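Local structure of bifunctional protein FolD (Thermus thermophilus, 6V6Y) at residues A[33-38]-A[80-85]; A[58-63]-A[87-92]; A[93-98]-A[105-110]; A[114-119]-A[270-275]. The protein probably catalyses, as an NADP-dependent homodimer, the oxidation of methylenetetrahydrofolate to methenyltetrahydrofolate and the hydrolysis of that product to 10-formyltetrahydrofolate. All coordinates share one frame; numbering follows the deposited sequence.

Contact 1. Residues A[33-38]-A[80-85]; sequences RVIRLG and AALNAD
Leu82, on helix 72-84, meets strand 31-37 with its two methyl branches: CD1 touches Ile35 and the base of Arg33, CD2 the arginine's far end. CD1 faces the end of Ile35, and the two side chains reach toward each other tip to tip, with Ile35 CD1 3.9 Å from Leu82 CD1. The same leucine methyl also lies 4.1 Å from Arg33 CB, at the root of the arginine. CD2 turns to the guanidinium, where Arg33 NH1 comes within 3.6 Å of Leu82 CD2. Arg33 and Leu82 cross at about a right angle, the methyl approaching the guanidinium obliquely.

A bend low in the arginine makes this possible. With chi2 at -58°, the chain folds soon after CG and runs past the leucine instead of extending straight from the strand. The charged end is held by a partner on the next strand, Glu64, which forms a salt bridge with Arg33 NH1. Asp85, just past the end of the helix, brings a second negative charge near, but Arg33 NH2 and Asp85 OD2 are 4.8 Å apart, too far for a salt bridge. Earlier in the same helix, Leu75 and Ile79 also touch Ile35.

The contact shows how a helix packed on a parallel sheet can pass from buried methyl packing to a partly exposed charged group within a few residues. No hydrogen bond joins the two segments; methyl packing holds the inner part, while at the outer part an arginine lends its CB to the apolar packing and probably keeps its charge balanced by Glu64 and, more weakly, by Asp85.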
# COMPACT_ATOMS: atom_id res chain seq x y z
N ARG A 33 -21.80 -12.90 8.55
CA ARG A 33 -22.66 -13.09 7.39
C ARG A 33 -21.80 -13.24 6.14
O ARG A 33 -20.97 -12.38 5.84
CB ARG A 33 -23.60 -11.91 7.18
CG ARG A 33 -24.72 -11.85 8.14
CD ARG A 33 -25.57 -13.10 8.13
NE ARG A 33 -26.33 -13.12 9.37
CZ ARG A 33 -27.50 -12.50 9.52
NH1 ARG A 33 -28.03 -11.86 8.48
NH2 ARG A 33 -28.13 -12.54 10.69
N VAL A 34 -22.03 -14.32 5.40
CA VAL A 34 -21.32 -14.58 4.16
C VAL A 34 -22.34 -14.56 3.04
O VAL A 34 -23.32 -15.32 3.07
CB VAL A 34 -20.57 -15.91 4.22
CG1 VAL A 34 -19.85 -16.14 2.90
CG2 VAL A 34 -19.59 -15.89 5.38
N ILE A 35 -22.10 -13.72 2.04
CA ILE A 35 -22.98 -13.55 0.89
C ILE A 35 -22.34 -14.23 -0.31
O ILE A 35 -21.16 -14.01 -0.60
CB ILE A 35 -23.22 -12.06 0.58
CG1 ILE A 35 -23.97 -11.37 1.73
CG2 ILE A 35 -23.96 -11.90 -0.73
CD1 ILE A 35 -24.06 -9.85 1.57
N ARG A 36 -23.13 -15.04 -1.02
CA ARG A 36 -22.68 -15.67 -2.26
C ARG A 36 -23.75 -15.50 -3.32
O ARG A 36 -24.94 -15.73 -3.05
CB ARG A 36 -22.36 -17.16 -2.06
CG ARG A 36 -22.45 -17.96 -3.35
CD ARG A 36 -21.82 -19.35 -3.25
NE ARG A 36 -22.50 -20.23 -2.29
CZ ARG A 36 -23.53 -21.04 -2.56
NH1 ARG A 36 -24.07 -21.08 -3.77
NH2 ARG A 36 -24.04 -21.80 -1.61
N LEU A 37 -23.35 -15.07 -4.52
CA LEU A 37 -24.22 -15.02 -5.68
C LEU A 37 -23.87 -16.20 -6.59
O LEU A 37 -22.70 -16.46 -6.84
CB LEU A 37 -24.07 -13.69 -6.43
CG LEU A 37 -25.01 -12.58 -5.96
CD1 LEU A 37 -24.64 -12.09 -4.55
CD2 LEU A 37 -25.06 -11.40 -6.93
N GLY A 38 -24.90 -16.92 -7.06
CA GLY A 38 -24.67 -18.00 -8.01
C GLY A 38 -24.13 -19.26 -7.36
O GLY A 38 -24.10 -19.40 -6.14
N ALA A 80 -26.31 -2.73 2.95
CA ALA A 80 -26.69 -1.61 3.80
C ALA A 80 -27.55 -2.08 4.97
O ALA A 80 -27.36 -1.65 6.11
CB ALA A 80 -27.43 -0.55 2.99
N ALA A 81 -28.50 -2.99 4.69
CA ALA A 81 -29.30 -3.58 5.76
C ALA A 81 -28.40 -4.27 6.79
O ALA A 81 -28.61 -4.11 8.00
CB ALA A 81 -30.30 -4.57 5.17
N LEU A 82 -27.40 -5.03 6.33
CA LEU A 82 -26.50 -5.72 7.25
C LEU A 82 -25.56 -4.74 7.97
O LEU A 82 -25.20 -4.99 9.13
CB LEU A 82 -25.69 -6.79 6.52
CG LEU A 82 -26.45 -7.93 5.85
CD1 LEU A 82 -25.50 -8.87 5.11
CD2 LEU A 82 -27.27 -8.70 6.89
N ASN A 83 -25.15 -3.66 7.31
CA ASN A 83 -24.35 -2.63 7.99
C ASN A 83 -25.09 -2.07 9.20
O ASN A 83 -24.50 -1.86 10.26
CB ASN A 83 -24.01 -1.48 7.04
CG ASN A 83 -22.87 -1.81 6.10
OD1 ASN A 83 -22.02 -2.68 6.37
ND2 ASN A 83 -22.85 -1.12 4.96
N ALA A 84 -26.40 -1.83 9.05
CA ALA A 84 -27.19 -1.27 10.14
C ALA A 84 -27.63 -2.32 11.16
O ALA A 84 -27.96 -1.95 12.30
CB ALA A 84 -28.41 -0.53 9.58
N ASP A 85 -27.64 -3.60 10.79
CA ASP A 85 -28.04 -4.66 11.71
C ASP A 85 -27.00 -4.78 12.81
O ASP A 85 -25.92 -5.37 12.62
CB ASP A 85 -28.21 -5.98 10.97
CG ASP A 85 -28.84 -7.06 11.84
OD1 ASP A 85 -28.66 -7.05 13.08
OD2 ASP A 85 -29.51 -7.94 11.25

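Contact 2. Residues A[58-63]-A[87-92]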
# COMPACT_ATOMS: atom_id res chain seq x y z
N GLY A 58 -18.30 -21.72 17.52
CA GLY A 58 -19.39 -21.14 18.28
C GLY A 58 -19.91 -19.81 17.78
O GLY A 58 -20.73 -19.18 18.47
N TYR A 59 -19.46 -19.35 16.62
CA TYR A 59 -19.98 -18.11 16.07
C TYR A 59 -21.42 -18.31 15.60
O TYR A 59 -21.84 -19.42 15.26
CB TYR A 59 -19.14 -17.65 14.87
CG TYR A 59 -17.75 -17.11 15.16
CD1 TYR A 59 -17.21 -17.16 16.44
CD2 TYR A 59 -16.98 -16.57 14.13
CE1 TYR A 59 -15.93 -16.67 16.69
CE2 TYR A 59 -15.71 -16.07 14.37
CZ TYR A 59 -15.18 -16.13 15.64
OH TYR A 59 -13.91 -15.64 15.87
N ARG A 60 -22.17 -17.21 15.57
CA ARG A 60 -23.37 -17.17 14.74
C ARG A 60 -22.90 -16.96 13.30
O ARG A 60 -22.30 -15.93 12.97
CB ARG A 60 -24.30 -16.05 15.19
CG ARG A 60 -24.59 -16.00 16.72
CD ARG A 60 -25.50 -14.80 17.14
NE ARG A 60 -24.76 -13.54 17.33
CZ ARG A 60 -25.32 -12.33 17.45
NH1 ARG A 60 -26.64 -12.19 17.40
NH2 ARG A 60 -24.56 -11.24 17.60
N SER A 61 -23.12 -17.95 12.44
CA SER A 61 -22.65 -17.87 11.07
C SER A 61 -23.77 -18.21 10.11
O SER A 61 -24.44 -19.24 10.26
CB SER A 61 -21.45 -18.80 10.82
OG SER A 61 -21.14 -18.84 9.43
N GLN A 62 -23.93 -17.40 9.08
CA GLN A 62 -25.08 -17.55 8.21
C GLN A 62 -24.62 -17.24 6.80
O GLN A 62 -24.00 -16.20 6.56
CB GLN A 62 -26.20 -16.62 8.72
CG GLN A 62 -27.61 -17.08 8.48
CD GLN A 62 -27.83 -18.56 8.76
OE1 GLN A 62 -28.11 -19.31 7.83
NE2 GLN A 62 -27.79 -18.97 10.04
N VAL A 63 -24.91 -18.15 5.86
CA VAL A 63 -24.61 -17.93 4.44
C VAL A 63 -25.90 -17.47 3.76
O VAL A 63 -26.93 -18.14 3.86
CB VAL A 63 -24.07 -19.21 3.78
CG1 VAL A 63 -23.79 -18.96 2.29
CG2 VAL A 63 -22.81 -19.70 4.49
N GLU A 87 -26.70 -6.67 15.13
CA GLU A 87 -26.38 -8.02 15.56
C GLU A 87 -25.42 -8.74 14.61
O GLU A 87 -25.14 -9.93 14.82
CB GLU A 87 -27.66 -8.84 15.72
CG GLU A 87 -28.13 -8.94 17.17
CD GLU A 87 -29.56 -9.43 17.25
OE1 GLU A 87 -30.28 -9.34 16.23
OE2 GLU A 87 -29.96 -9.92 18.34
N VAL A 88 -24.93 -8.06 13.58
CA VAL A 88 -24.01 -8.63 12.62
C VAL A 88 -22.66 -7.96 12.82
O VAL A 88 -22.53 -6.73 12.68
CB VAL A 88 -24.50 -8.41 11.18
CG1 VAL A 88 -23.41 -8.80 10.18
CG2 VAL A 88 -25.81 -9.18 10.94
N ASP A 89 -21.63 -8.76 13.14
CA ASP A 89 -20.28 -8.24 13.33
C ASP A 89 -19.44 -8.26 12.06
O ASP A 89 -18.69 -7.31 11.80
CB ASP A 89 -19.57 -9.03 14.42
CG ASP A 89 -20.31 -8.97 15.73
OD1 ASP A 89 -20.46 -7.84 16.26
OD2 ASP A 89 -20.73 -10.04 16.23
N GLY A 90 -19.55 -9.31 11.26
CA GLY A 90 -18.73 -9.41 10.07
C GLY A 90 -19.52 -9.66 8.81
O GLY A 90 -20.42 -10.51 8.79
N ILE A 91 -19.21 -8.92 7.75
CA ILE A 91 -19.85 -9.08 6.46
C ILE A 91 -18.78 -9.45 5.44
O ILE A 91 -17.74 -8.79 5.36
CB ILE A 91 -20.59 -7.80 6.03
CG1 ILE A 91 -21.66 -7.43 7.07
CG2 ILE A 91 -21.18 -7.99 4.63
CD1 ILE A 91 -22.29 -6.04 6.87
N LEU A 92 -19.05 -10.49 4.67
CA LEU A 92 -18.09 -11.08 3.76
C LEU A 92 -18.82 -11.35 2.46
O LEU A 92 -19.90 -11.94 2.49
CB LEU A 92 -17.54 -12.39 4.35
CG LEU A 92 -16.33 -13.12 3.79
CD1 LEU A 92 -16.06 -14.28 4.72
CD2 LEU A 92 -16.56 -13.63 2.37
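The flat guanidinium of Arg60 has the carbonyl oxygen of Glu87 over one face and the CG methylene of the same glutamate at its edge, in plane. Arg60 NH2 is 3.1 Å from Glu87 O, yet the oxygen sits above the group, where the N-H bonds do not point, and no hydrogen bond forms; a weak one links this oxygen with Ser31 OG. At the edge, Arg60 NH1 lies 3.6 Å from Glu87 CG. The glutamate chain, extended beyond CG, crosses the arginine at about a right angle, and its carboxylate plane is turned 78° from that of the guanidinium. Arg60 NH1 and Glu87 OE2 are 4.1 Å apart, beyond a salt bridge.

Asp89 supplies a second negative charge, approaching obliquely: its OD2 is 4.2 Å from Arg60 NH2. Its firmer partners lie outside this pair, in salt bridges from OD1 to Arg276 and Arg277 and a hydrogen bond between OD2 and the backbone N of Ser31. The arginine chain bends at chi3 (-84°) on its way there.

With an alanine in place of Arg60, the Glu87 carbonyl would probably lose its guanidinium cover, and the carboxylates of Glu87 and Asp89 one nearby positive charge. The start of one outer strand and the loop leading into the other are thus related past the beginning of the middle strand by loose electrostatics, in which nearness of opposite charges, and not a directed bond, is likely to favour the arrangement.

Contact 3. Residues A[93-98]-A[105-110]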
# COMPACT_ATOMS: atom_id res chain seq x y z
N VAL A 93 -18.27 -10.90 1.34
CA VAL A 93 -18.83 -11.19 0.02
C VAL A 93 -17.87 -12.14 -0.69
O VAL A 93 -16.68 -11.85 -0.84
CB VAL A 93 -19.06 -9.92 -0.80
CG1 VAL A 93 -19.80 -10.26 -2.08
CG2 VAL A 93 -19.87 -8.90 -0.00
N GLN A 94 -18.39 -13.28 -1.12
CA GLN A 94 -17.56 -14.30 -1.75
C GLN A 94 -17.27 -13.88 -3.19
O GLN A 94 -18.20 -13.62 -3.97
CB GLN A 94 -18.27 -15.65 -1.71
CG GLN A 94 -17.51 -16.76 -2.38
CD GLN A 94 -16.16 -17.01 -1.71
OE1 GLN A 94 -16.07 -17.11 -0.48
NE2 GLN A 94 -15.11 -17.09 -2.51
N LEU A 95 -15.99 -13.81 -3.54
CA LEU A 95 -15.61 -13.48 -4.90
C LEU A 95 -15.32 -14.75 -5.68
O LEU A 95 -15.00 -15.78 -5.09
CB LEU A 95 -14.38 -12.56 -4.91
CG LEU A 95 -14.63 -11.37 -3.98
CD1 LEU A 95 -13.38 -10.54 -3.78
CD2 LEU A 95 -15.80 -10.53 -4.51
N PRO A 96 -15.44 -14.72 -7.01
CA PRO A 96 -15.77 -13.57 -7.86
C PRO A 96 -17.25 -13.25 -7.92
O PRO A 96 -18.09 -14.14 -7.80
CB PRO A 96 -15.29 -14.01 -9.24
CG PRO A 96 -15.56 -15.48 -9.23
CD PRO A 96 -15.34 -15.96 -7.81
N LEU A 97 -17.57 -11.99 -8.10
CA LEU A 97 -18.94 -11.60 -8.34
C LEU A 97 -19.25 -11.74 -9.82
O LEU A 97 -18.34 -11.72 -10.66
CB LEU A 97 -19.17 -10.18 -7.85
CG LEU A 97 -19.34 -10.16 -6.33
CD1 LEU A 97 -19.22 -8.76 -5.74
CD2 LEU A 97 -20.70 -10.75 -6.01
N PRO A 98 -20.52 -11.93 -10.18
CA PRO A 98 -20.89 -12.03 -11.60
C PRO A 98 -20.61 -10.74 -12.34
O PRO A 98 -20.55 -9.66 -11.73
CB PRO A 98 -22.40 -12.34 -11.55
CG PRO A 98 -22.83 -11.98 -10.18
CD PRO A 98 -21.65 -12.23 -9.29
N ARG A 105 -17.42 -1.43 -6.17
CA ARG A 105 -18.58 -0.75 -5.61
C ARG A 105 -19.20 -1.55 -4.47
O ARG A 105 -19.61 -0.98 -3.45
CB ARG A 105 -19.59 -0.48 -6.72
CG ARG A 105 -20.81 0.29 -6.25
CD ARG A 105 -20.74 1.75 -6.65
NE ARG A 105 -22.03 2.43 -6.48
CZ ARG A 105 -22.55 2.82 -5.31
NH1 ARG A 105 -21.89 2.60 -4.17
NH2 ARG A 105 -23.73 3.44 -5.27
N VAL A 106 -19.24 -2.88 -4.60
CA VAL A 106 -19.82 -3.72 -3.55
C VAL A 106 -18.93 -3.72 -2.31
O VAL A 106 -19.39 -3.51 -1.18
CB VAL A 106 -20.05 -5.15 -4.07
CG1 VAL A 106 -20.24 -6.13 -2.91
CG2 VAL A 106 -21.24 -5.17 -5.02
N LEU A 107 -17.63 -3.96 -2.51
CA LEU A 107 -16.68 -4.01 -1.39
C LEU A 107 -16.65 -2.69 -0.63
O LEU A 107 -16.59 -2.68 0.60
CB LEU A 107 -15.28 -4.38 -1.91
CG LEU A 107 -15.19 -5.77 -2.55
CD1 LEU A 107 -13.77 -6.12 -3.06
CD2 LEU A 107 -15.67 -6.80 -1.54
N GLU A 108 -16.68 -1.56 -1.35
CA GLU A 108 -16.69 -0.25 -0.69
C GLU A 108 -18.00 0.02 0.05
O GLU A 108 -18.03 0.92 0.91
CB GLU A 108 -16.41 0.86 -1.70
CG GLU A 108 -15.00 0.80 -2.30
CD GLU A 108 -14.59 2.10 -2.99
OE1 GLU A 108 -15.40 3.06 -3.01
OE2 GLU A 108 -13.46 2.16 -3.52
N ALA A 109 -19.07 -0.72 -0.26
CA ALA A 109 -20.33 -0.56 0.46
C ALA A 109 -20.29 -1.19 1.85
O ALA A 109 -21.05 -0.77 2.72
CB ALA A 109 -21.49 -1.16 -0.33
N ILE A 110 -19.43 -2.19 2.07
CA ILE A 110 -19.39 -2.84 3.38
C ILE A 110 -18.82 -1.87 4.39
O ILE A 110 -17.83 -1.18 4.12
CB ILE A 110 -18.53 -4.11 3.32
CG1 ILE A 110 -19.01 -5.04 2.21
CG2 ILE A 110 -18.52 -4.79 4.69
CD1 ILE A 110 -18.00 -6.12 1.85
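Val93 and Leu97, from the strand end and the loop that follows it, both close on Val106 of helix 103-109. The rotation of Val106 places CG1 opposite the backbone N (chi1 163°), where Val93 and Leu97 share it: it lies 4.0 Å from Val93 CG2 and 4.0 Å from Leu97 CD1. The leucine methyl sits over the fork of the valine, close to Val106 CB and CG2 as well. Leucine and valine reach toward each other tip to tip here, whereas the two valines cross obliquely.

Val93 offers a single branch. Its chi1 of -173° sends CG1 opposite the backbone N and leaves CG2, beside that N, to meet the helix; this methyl also approaches Ile110, with Val93 CG2 3.8 Å from Ile110 CD1. Ile110 reaches it with the end of its chain, just past the helix.

This is a beta-alpha connection in the catalytic domain, where the chain leaves strand 90-93, passes through a loop with a cis peptide bond before Pro96, and folds a short helix back over the strand end. Leu75 of helix 72-84 joins the same apolar cluster, touching both Leu97 and Val106.

On another flank Leu95 and Leu107 come together more loosely, Leu95 CD1 being 4.5 Å from Leu107 CD1, and Phe119 touches both. From the Leu95 side chain to the bound NADP molecule is about 8 Å, too far to touch. Gln94 NE2 donates to Leu95 O at 2.9 Å, on a lone pair in the carbonyl plane but tilted from the plane of its own amide.

Contact 4. Residues A[114-119]-A[270-275]; sequences KDVDGF and LEAALL
Around Lys114 and Ala272 the loop 114-119 and helix 257-276 bring their backbones close, CA to CA 5.5 Å, just before the loop folds into a type I beta turn from Asp115 to Gly118. A small side chain permits this approach: Ala272 points its CB at the loop, 4.3 Å from Lys114 CA and 4.1 Å from Val116 CG1. Val116 meets that methyl with the branch lying beside its backbone N (chi1 -71°), and Leu265 and Thr269 of the same helix extend its surroundings.

Lys114 contributes its backbone here, since its side chain leaves in the opposite sense. The extended chain carries NZ to the carbonyl oxygens of Leu82, Asn83 and Asp85 at the end of helix 72-84, where the helix dipole would probably favour a positive charge. Within the turn, Gly118 N donates to Asp115 O at 2.8 Å, while Asp115 OD2 accepts from His120 N and Asn123 ND2 beyond it. Val116 O receives a further bond from Asn268 ND2, tying the loop to the long helix.

Such close, apolar loop-to-helix packing fits the two-domain architecture of the tetrahydrofolate dehydrogenase/cyclohydrolase family, in which the C-terminal helix returns from the Rossmann-type NADP-binding part to pack on the catalytic domain.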
# COMPACT_ATOMS: atom_id res chain seq x y z
N LYS A 114 -16.99 -3.87 9.78
CA LYS A 114 -17.49 -5.22 9.57
C LYS A 114 -16.78 -5.90 8.41
O LYS A 114 -17.15 -7.01 8.01
CB LYS A 114 -19.00 -5.17 9.33
CG LYS A 114 -19.81 -4.62 10.52
CD LYS A 114 -21.30 -4.56 10.19
CE LYS A 114 -22.16 -3.94 11.32
NZ LYS A 114 -23.62 -4.31 11.20
N ASP A 115 -15.74 -5.25 7.87
CA ASP A 115 -15.10 -5.69 6.63
C ASP A 115 -14.01 -6.73 6.96
O ASP A 115 -12.80 -6.49 6.86
CB ASP A 115 -14.55 -4.46 5.91
CG ASP A 115 -13.71 -4.81 4.73
OD1 ASP A 115 -14.07 -5.75 3.99
OD2 ASP A 115 -12.68 -4.13 4.55
N VAL A 116 -14.48 -7.92 7.36
CA VAL A 116 -13.59 -8.97 7.82
C VAL A 116 -12.56 -9.41 6.77
O VAL A 116 -11.51 -9.93 7.13
CB VAL A 116 -14.42 -10.17 8.31
CG1 VAL A 116 -15.11 -9.80 9.62
CG2 VAL A 116 -15.45 -10.57 7.25
N ASP A 117 -12.84 -9.19 5.47
CA ASP A 117 -11.86 -9.49 4.42
C ASP A 117 -10.85 -8.35 4.19
O ASP A 117 -9.87 -8.55 3.47
CB ASP A 117 -12.59 -9.80 3.10
CG ASP A 117 -12.64 -11.30 2.78
OD1 ASP A 117 -11.81 -12.07 3.31
OD2 ASP A 117 -13.50 -11.70 1.99
N GLY A 118 -11.09 -7.16 4.75
CA GLY A 118 -10.12 -6.08 4.71
C GLY A 118 -9.94 -5.39 3.38
O GLY A 118 -8.90 -4.77 3.15
N PHE A 119 -10.94 -5.45 2.49
CA PHE A 119 -10.82 -4.88 1.16
C PHE A 119 -11.29 -3.43 1.07
O PHE A 119 -10.97 -2.75 0.09
CB PHE A 119 -11.60 -5.73 0.14
CG PHE A 119 -11.04 -7.12 -0.04
CD1 PHE A 119 -9.69 -7.38 0.18
CD2 PHE A 119 -11.86 -8.17 -0.45
CE1 PHE A 119 -9.17 -8.66 0.02
CE2 PHE A 119 -11.35 -9.45 -0.62
CZ PHE A 119 -10.01 -9.71 -0.38
N LEU A 270 -13.92 -11.94 15.16
CA LEU A 270 -13.79 -11.48 16.54
C LEU A 270 -13.38 -10.02 16.60
O LEU A 270 -14.01 -9.21 17.28
CB LEU A 270 -12.77 -12.35 17.27
CG LEU A 270 -12.54 -12.09 18.76
CD1 LEU A 270 -13.85 -11.75 19.50
CD2 LEU A 270 -11.84 -13.30 19.42
N GLU A 271 -12.32 -9.65 15.87
CA GLU A 271 -11.79 -8.30 15.97
C GLU A 271 -12.83 -7.27 15.58
O GLU A 271 -13.01 -6.25 16.26
CB GLU A 271 -10.54 -8.16 15.10
CG GLU A 271 -9.29 -8.68 15.76
CD GLU A 271 -8.78 -7.74 16.82
OE1 GLU A 271 -8.20 -8.23 17.82
OE2 GLU A 271 -8.97 -6.51 16.65
N ALA A 272 -13.53 -7.51 14.46
CA ALA A 272 -14.58 -6.60 14.02
C ALA A 272 -15.64 -6.42 15.10
O ALA A 272 -16.10 -5.30 15.34
CB ALA A 272 -15.22 -7.11 12.73
N ALA A 273 -16.02 -7.52 15.76
CA ALA A 273 -17.00 -7.45 16.84
C ALA A 273 -16.53 -6.53 17.96
O ALA A 273 -17.27 -5.65 18.42
CB ALA A 273 -17.29 -8.85 17.38
N LEU A 274 -15.29 -6.72 18.43
CA LEU A 274 -14.78 -5.94 19.56
C LEU A 274 -14.50 -4.49 19.17
O LEU A 274 -14.54 -3.61 20.04
CB LEU A 274 -13.52 -6.61 20.11
CG LEU A 274 -13.63 -8.11 20.43
CD1 LEU A 274 -12.38 -8.66 21.10
CD2 LEU A 274 -14.83 -8.36 21.29
N LEU A 275 -14.23 -4.22 17.89
CA LEU A 275 -13.99 -2.84 17.46
C LEU A 275 -15.27 -2.00 17.55
O LEU A 275 -15.21 -0.81 17.86
CB LEU A 275 -13.42 -2.82 16.04
CG LEU A 275 -11.90 -2.63 15.90
CD1 LEU A 275 -11.12 -3.51 16.88
CD2 LEU A 275 -11.46 -2.88 14.46

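Contacts 1 and 2 share the three-stranded parallel sheet of the catalytic domain, yet they differ in depth: contact 1 is buried and combines methyl packing with a charged arginine at its outer end, while contact 2, at the sheet's end, is partly open and electrostatic. Contact 3, partly buried, continues from the strand used in contact 2 and is wholly apolar across its segments, with Asn83 ND2 bonding to Ala109 O to join it to helix 72-84. Contact 4 is also buried but has the smallest interface, and it alone joins the catalytic part to the C-terminal helix. Lys114 ties it to contacts 1 and 2, its O accepting from Ile91 N; Phe119 packs it against contact 3.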